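Local coordinates for protein diadenosine Tetraphosphate Hydrolase (Caenorhabditis elegans, PDB 1KTG) that hydrolyses diadenosine tetraphosphate asymmetrically to AMP and ATP, as a divalent-metal-dependent member of the Nudix family, at residues A[31-34]-A[35-38]; A[58-61]-A[62-65]. All coordinates share one frame; numbering follows the deposited sequence.

Overall arrangement
The two contacts sit at either end of the Nudix box, which runs from 37 to 58: residues 31-38 lead into it and 58-65 lead out, with helix 45-57 in between along the chain. Their centres are about 16 Å apart and their nearest atoms about 6 Å apart, so they do not touch, although both reach the same mixed sheet. Contact 1 is buried and forms part of the active site, binding AMP, a magnesium ion and a phosphate ion. Contact 2 lies at the surface, its centre about 13 Å from the centre of the chain; the N58 side chain is about 12 Å from a bound magnesium ion.

Contact 1. Residues A[31-34]-A[35-38]; sequences HWTP and PKGH. With MG (magnesium ion), chain F; AMP (adenosine monophosphate), chain J; PO4 (phosphate ion), chain C.
The H31 imidazole receives AMP in two ways: ribose C2' lies over the centre of one ring face, 3.6 Å above the plane, while phosphate O1P sits at the ring's edge, in plane. There NE2 donates a hydrogen bond to O1P (2.5 Å, N-H...O angle 159°). Replacing H31 by alanine would probably leave O1P without this donor and the ribose without the flat surface beneath C2'. The same O1P is gripped by K36, whose NZ lies 2.6 Å from it. Bends at chi2 (94°) and chi4 (63°) fold the lysine chain back toward T33, where NZ also donates to T33 OG1 at 3.2 Å. That hydroxyl in turn gives its proton to P34 O (2.7 Å), so a relay of oriented bonds fixes the ammonium from the protein side. Two magnesium-bound waters complete a set of four oxygens that share the three N-H groups of NZ, T33 OG1 and one water being the longer partners. K36 thus ties the AMP phosphate to the water shell of the metal, which the phosphate ion also binds directly through O1. The K36 carbonyl oxygen binds the magnesium ion at 2.0 Å, with E56 supplying another ligand. Two residues on, H38 N donates to O3 of the phosphate ion (2.8 Å), an ion probably from the crystallisation liquor. The segment pairs through T33 with L23 of strand 17-25 and through P35 and G37 with L8 and A6 of strand 3-14. Y87 of strand 81-92 packs against T33, P34 and K36, while P35 lies against T53 and E56 of helix 45-57.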
ATOM      1  N   HIS A  31       1.369   4.755  12.650  1.00  8.57           N
ATOM      2  CA  HIS A  31       0.208   4.418  11.831  1.00  8.16           C
ATOM      3  C   HIS A  31       0.557   3.326  10.833  1.00  7.61           C
ATOM      4  O   HIS A  31       1.723   3.023  10.588  1.00  7.23           O
ATOM      5  CB  HIS A  31      -0.282   5.643  11.080  1.00  8.97           C
ATOM      6  CG  HIS A  31       0.770   6.262  10.228  1.00  9.91           C
ATOM      7  ND1 HIS A  31       1.955   6.728  10.749  1.00 12.80           N
ATOM      8  CD2 HIS A  31       0.838   6.460   8.893  1.00 11.99           C
ATOM      9  CE1 HIS A  31       2.706   7.204   9.771  1.00 12.33           C
ATOM     10  NE2 HIS A  31       2.051   7.051   8.634  1.00 13.10           N
ATOM     11  N   TRP A  32      -0.486   2.758  10.251  1.00  6.83           N
ATOM     12  CA  TRP A  32      -0.370   1.657   9.316  1.00  6.31           C
ATOM     13  C   TRP A  32      -0.803   2.055   7.903  1.00  6.53           C
ATOM     14  O   TRP A  32      -1.866   2.631   7.715  1.00  5.99           O
ATOM     15  CB  TRP A  32      -1.297   0.522   9.772  1.00  6.19           C
ATOM     16  CG  TRP A  32      -1.014  -0.110  11.113  1.00  5.56           C
ATOM     17  CD1 TRP A  32      -1.267   0.416  12.350  1.00  4.88           C
ATOM     18  CD2 TRP A  32      -0.476  -1.415  11.342  1.00  5.66           C
ATOM     19  NE1 TRP A  32      -0.907  -0.477  13.333  1.00  5.04           N
ATOM     20  CE2 TRP A  32      -0.416  -1.611  12.738  1.00  5.78           C
ATOM     21  CE3 TRP A  32      -0.030  -2.442  10.505  1.00  6.07           C
ATOM     22  CZ2 TRP A  32       0.072  -2.776  13.305  1.00  6.51           C
ATOM     23  CZ3 TRP A  32       0.452  -3.593  11.066  1.00  5.27           C
ATOM     24  CH2 TRP A  32       0.497  -3.759  12.456  1.00  6.31           C
ATOM     25  N   THR A  33       0.019   1.728   6.913  1.00  6.63           N
ATOM     26  CA  THR A  33      -0.322   1.967   5.513  1.00  6.66           C
ATOM     27  C   THR A  33       0.267   0.832   4.702  1.00  6.75           C
ATOM     28  O   THR A  33       1.106   0.082   5.203  1.00  6.76           O
ATOM     29  CB  THR A  33       0.279   3.279   4.975  1.00  6.78           C
ATOM     30  OG1 THR A  33       1.671   3.084   4.696  1.00  6.95           O
ATOM     31  CG2 THR A  33       0.222   4.421   5.993  1.00  7.91           C
ATOM     32  N   PRO A  34      -0.160   0.691   3.451  1.00  6.44           N
ATOM     33  CA  PRO A  34       0.493  -0.259   2.555  1.00  6.27           C
ATOM     34  C   PRO A  34       1.874   0.309   2.251  1.00  6.22           C
ATOM     35  O   PRO A  34       2.129   1.453   2.630  1.00  6.44           O
ATOM     36  CB  PRO A  34      -0.402  -0.247   1.300  1.00  6.28           C
ATOM     37  CG  PRO A  34      -1.681   0.376   1.748  1.00  6.62           C
ATOM     38  CD  PRO A  34      -1.281   1.381   2.794  1.00  6.50           C
ATOM     39  N   PRO A  35       2.751  -0.454   1.612  1.00  6.40           N
ATOM     40  CA  PRO A  35       4.088   0.048   1.287  1.00  6.12           C
ATOM     41  C   PRO A  35       3.956   1.274   0.407  1.00  6.22           C
ATOM     42  O   PRO A  35       3.233   1.222  -0.573  1.00  5.91           O
ATOM     43  CB  PRO A  35       4.728  -1.114   0.517  1.00  6.47           C
ATOM     44  CG  PRO A  35       3.879  -2.326   0.859  1.00  6.16           C
ATOM     45  CD  PRO A  35       2.535  -1.827   1.132  1.00  5.90           C
ATOM     46  N   LYS A  36       4.630   2.368   0.751  1.00  6.43           N
ATOM     47  CA  LYS A  36       4.517   3.601  -0.032  1.00  6.25           C
ATOM     48  C   LYS A  36       5.555   4.612   0.411  1.00  6.13           C
ATOM     49  O   LYS A  36       6.047   4.551   1.529  1.00  6.47           O
ATOM     50  CB  LYS A  36       3.123   4.211   0.124  1.00  6.03           C
ATOM     51  CG  LYS A  36       2.803   4.658   1.533  1.00  6.71           C
ATOM     52  CD  LYS A  36       3.115   6.122   1.778  1.00  7.23           C
ATOM     53  CE  LYS A  36       2.524   6.621   3.109  1.00  8.28           C
ATOM     54  NZ  LYS A  36       3.083   5.943   4.330  1.00  9.69           N
ATOM     55  N   GLY A  37       5.873   5.565  -0.448  1.00  6.11           N
ATOM     56  CA  GLY A  37       6.865   6.557  -0.086  1.00  6.17           C
ATOM     57  C   GLY A  37       6.951   7.702  -1.071  1.00  6.05           C
ATOM     58  O   GLY A  37       6.248   7.750  -2.075  1.00  5.50           O
ATOM     59  N   HIS A  38       7.816   8.650  -0.763  1.00  5.91           N
ATOM     60  CA  HIS A  38       7.929   9.826  -1.598  1.00  6.37           C
ATOM     61  C   HIS A  38       8.511   9.482  -2.950  1.00  6.15           C
ATOM     62  O   HIS A  38       9.349   8.577  -3.080  1.00  6.32           O
ATOM     63  CB  HIS A  38       8.815  10.876  -0.927  1.00  6.72           C
ATOM     64  CG  HIS A  38       8.219  11.471   0.307  1.00  8.31           C
ATOM     65  ND1 HIS A  38       7.116  12.299   0.278  1.00 11.43           N
ATOM     66  CD2 HIS A  38       8.581  11.374   1.607  1.00 10.02           C
ATOM     67  CE1 HIS A  38       6.821  12.679   1.509  1.00 10.97           C
ATOM     68  NE2 HIS A  38       7.703  12.143   2.334  1.00 11.42           N
TER
HETATM   69 MG    MG F 502       7.002   4.765   3.311  1.00  9.00          MG
HETATM   70  P   AMP J 701       2.822   9.074   6.006  1.00 20.52           P
HETATM   71  O1P AMP J 701       2.371   7.636   6.175  1.00 18.83           O
HETATM   72  O2P AMP J 701       2.182   9.691   4.783  1.00 21.18           O
HETATM   73  O3P AMP J 701       4.318   9.130   6.105  1.00 19.51           O
HETATM   74  O5' AMP J 701       2.244   9.856   7.291  1.00 21.42           O
HETATM   75  C5' AMP J 701       2.560  11.224   7.528  1.00 20.87           C
HETATM   76  C4' AMP J 701       1.607  11.750   8.585  1.00 21.33           C
HETATM   77  O4' AMP J 701       0.302  11.780   8.017  1.00 21.85           O
HETATM   78  C3' AMP J 701       1.552  10.849   9.808  1.00 21.74           C
HETATM   79  O3' AMP J 701       1.531  11.649  10.980  1.00 23.74           O
HETATM   80  C2' AMP J 701       0.274  10.042   9.643  1.00 21.27           C
HETATM   81  O2' AMP J 701      -0.415   9.843  10.868  1.00 21.55           O
HETATM   82  C1' AMP J 701      -0.575  10.878   8.699  1.00 21.71           C
HETATM   83  N9  AMP J 701      -1.340  10.091   7.704  1.00 22.06           N
HETATM   84  C8  AMP J 701      -0.963   8.967   7.056  1.00 21.33           C
HETATM   85  N7  AMP J 701      -1.954   8.564   6.223  1.00 21.61           N
HETATM   86  C5  AMP J 701      -2.965   9.422   6.321  1.00 22.20           C
HETATM   87  C6  AMP J 701      -4.300   9.558   5.704  1.00 22.09           C
HETATM   88  N6  AMP J 701      -4.732   8.650   4.796  1.00 21.16           N
HETATM   89  N1  AMP J 701      -5.063  10.597   6.078  1.00 22.63           N
HETATM   90  C2  AMP J 701      -4.636  11.504   6.984  1.00 23.35           C
HETATM   91  N3  AMP J 701      -3.424  11.430   7.579  1.00 22.72           N
HETATM   92  C4  AMP J 701      -2.569  10.434   7.297  1.00 22.56           C
HETATM   93  P   PO4 C 402       9.034   7.299   2.684  1.00 10.63           P
HETATM   94  O1  PO4 C 402       8.666   5.828   2.677  1.00 10.62           O
HETATM   95  O2  PO4 C 402      10.147   7.530   3.702  1.00 11.89           O
HETATM   96  O3  PO4 C 402       9.508   7.711   1.314  1.00 10.69           O
HETATM   97  O4  PO4 C 402       7.793   8.076   3.104  1.00 11.41           O
HETATM   98  O   HOH W   1       5.358   3.632   4.043  1.00  6.07           O
HETATM   99  O   HOH W   2       5.946   6.484   3.904  1.00  9.71           O
HETATM  100  O   HOH W   3       7.886   4.729   5.256  1.00  8.11           O

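Contact 2. Residues A[58-61]-A[62-65]; sequences NITK and EQLT
T60 and Q63 form the compact half of this turn, their side chains crossing at about a right angle. T60 N donates to Q63 OE1 at 2.6 Å in an almost straight line (176°), the donor being tilted from the carbonyl plane of the amide. With CG beside the backbone N (chi1 -66°), the extended glutamine chain runs alongside T60 and its amide oxygen reaches T60 N. A weak return bond from Q63 N to T60 OG1, at 3.4 Å, makes the pair resemble a capping box at the start of the short 3-10 turn. Separately, Q63 N donates to T60 O at 3.0 Å, the backbone bond of that turn. L64 N then donates to K61 O (3.1 Å, 155°), and the chain enters strand 64-78. Beneath the turn the packing is apolar: I59 CG2 meets L64 CD2 at 3.6 Å. I59 also touches L92 and T53, whereas L64 reaches L8, I10 and L92, so the pair bridges helix 45-57 and the sheet. On the outer side the E62 carboxylate still folds over T60, its OE1 3.2 Å from T60 OG1. Looser is exposed K61: E62 OE2 passes its CB at 3.7 Å, but K61 NZ stays 5.9 Å from E62 OE2, opposite charges that do not meet. Before the turn, N58 leaves helix 45-57 with positive phi; its CB is directed away from residues 62-65, and the residue is exposed.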
ATOM      1  N   ASN A  58      10.203  -5.808   0.945  1.00  6.05           N
ATOM      2  CA  ASN A  58      11.059  -6.789   0.282  1.00  6.85           C
ATOM      3  C   ASN A  58      10.288  -7.609  -0.757  1.00  6.74           C
ATOM      4  O   ASN A  58      10.562  -8.792  -0.954  1.00  6.42           O
ATOM      5  CB  ASN A  58      11.738  -7.706   1.304  1.00  7.39           C
ATOM      6  CG  ASN A  58      13.057  -8.259   0.814  1.00  8.63           C
ATOM      7  OD1 ASN A  58      13.511  -9.298   1.285  1.00 13.53           O
ATOM      8  ND2 ASN A  58      13.691  -7.567  -0.117  1.00 10.73           N
ATOM      9  N   ILE A  59       9.318  -6.955  -1.400  1.00  6.53           N
ATOM     10  CA  ILE A  59       8.551  -7.549  -2.489  1.00  7.20           C
ATOM     11  C   ILE A  59       8.963  -6.849  -3.786  1.00  7.19           C
ATOM     12  O   ILE A  59       8.866  -5.611  -3.901  1.00  7.40           O
ATOM     13  CB  ILE A  59       7.053  -7.387  -2.254  1.00  7.07           C
ATOM     14  CG1 ILE A  59       6.630  -8.171  -1.014  1.00  7.04           C
ATOM     15  CG2 ILE A  59       6.276  -7.865  -3.470  1.00  8.46           C
ATOM     16  CD1 ILE A  59       5.230  -7.851  -0.507  1.00  8.03           C
ATOM     17  N   THR A  60       9.404  -7.655  -4.749  1.00  7.58           N
ATOM     18  CA  THR A  60       9.868  -7.178  -6.046  1.00  8.08           C
ATOM     19  C   THR A  60       8.739  -7.113  -7.071  1.00  8.25           C
ATOM     20  O   THR A  60       7.686  -7.746  -6.923  1.00  7.48           O
ATOM     21  CB  THR A  60      10.967  -8.092  -6.616  1.00  8.56           C
ATOM     22  OG1 THR A  60      10.391  -9.329  -7.071  1.00  9.98           O
ATOM     23  CG2 THR A  60      11.990  -8.506  -5.549  1.00  9.81           C
ATOM     24  N   LYS A  61       8.985  -6.360  -8.133  1.00  7.71           N
ATOM     25  CA  LYS A  61       8.001  -6.200  -9.192  1.00  8.38           C
ATOM     26  C   LYS A  61       7.629  -7.554  -9.783  1.00  7.95           C
ATOM     27  O   LYS A  61       6.474  -7.794 -10.133  1.00  7.84           O
ATOM     28  CB  LYS A  61       8.564  -5.285 -10.277  1.00  8.70           C
ATOM     29  CG  LYS A  61       7.822  -5.330 -11.597  1.00 11.26           C
ATOM     30  CD  LYS A  61       6.542  -4.533 -11.545  1.00 13.56           C
ATOM     31  CE  LYS A  61       5.890  -4.407 -12.935  1.00 14.74           C
ATOM     32  NZ  LYS A  61       6.840  -4.117 -14.033  1.00 18.83           N
ATOM     33  N   GLU A  62       8.609  -8.443  -9.857  1.00  7.44           N
ATOM     34  CA  GLU A  62       8.437  -9.744 -10.479  1.00  8.06           C
ATOM     35  C   GLU A  62       7.517 -10.662  -9.670  1.00  7.65           C
ATOM     36  O   GLU A  62       6.958 -11.609 -10.197  1.00  7.36           O
ATOM     37  CB  GLU A  62       9.805 -10.411 -10.648  1.00  8.42           C
ATOM     38  CG  GLU A  62      10.791  -9.674 -11.559  1.00 10.48           C
ATOM     39  CD  GLU A  62      11.225  -8.299 -11.047  1.00 13.41           C
ATOM     40  OE1 GLU A  62      11.533  -8.143  -9.849  1.00 14.78           O
ATOM     41  OE2 GLU A  62      11.260  -7.350 -11.862  1.00 16.42           O
ATOM     42  N   GLN A  63       7.384 -10.375  -8.380  1.00  7.32           N
ATOM     43  CA  GLN A  63       6.536 -11.160  -7.497  1.00  7.05           C
ATOM     44  C   GLN A  63       5.094 -10.674  -7.530  1.00  6.75           C
ATOM     45  O   GLN A  63       4.226 -11.251  -6.890  1.00  6.47           O
ATOM     46  CB  GLN A  63       7.055 -11.036  -6.066  1.00  7.33           C
ATOM     47  CG  GLN A  63       8.412 -11.650  -5.842  1.00  8.40           C
ATOM     48  CD  GLN A  63       8.974 -11.285  -4.485  1.00 11.44           C
ATOM     49  OE1 GLN A  63       9.559 -10.220  -4.316  1.00 13.51           O
ATOM     50  NE2 GLN A  63       8.785 -12.162  -3.516  1.00 14.38           N
ATOM     51  N   LEU A  64       4.841  -9.605  -8.278  1.00  6.66           N
ATOM     52  CA  LEU A  64       3.534  -8.968  -8.277  1.00  6.69           C
ATOM     53  C   LEU A  64       2.837  -8.961  -9.634  1.00  6.77           C
ATOM     54  O   LEU A  64       3.481  -8.940 -10.672  1.00  6.58           O
ATOM     55  CB  LEU A  64       3.691  -7.497  -7.856  1.00  6.84           C
ATOM     56  CG  LEU A  64       4.208  -7.190  -6.457  1.00  6.68           C
ATOM     57  CD1 LEU A  64       4.360  -5.675  -6.312  1.00  7.71           C
ATOM     58  CD2 LEU A  64       3.272  -7.758  -5.405  1.00  7.76           C
ATOM     59  N   THR A  65       1.508  -8.981  -9.591  1.00  7.16           N
ATOM     60  CA  THR A  65       0.678  -8.702 -10.755  1.00  6.84           C
ATOM     61  C   THR A  65      -0.005  -7.375 -10.433  1.00  6.60           C
ATOM     62  O   THR A  65      -0.962  -7.330  -9.650  1.00  6.35           O
ATOM     63  CB  THR A  65      -0.385  -9.791 -10.996  1.00  7.34           C
ATOM     64  OG1 THR A  65       0.248 -11.025 -11.355  1.00  7.98           O
ATOM     65  CG2 THR A  65      -1.223  -9.457 -12.223  1.00  7.53           C
TER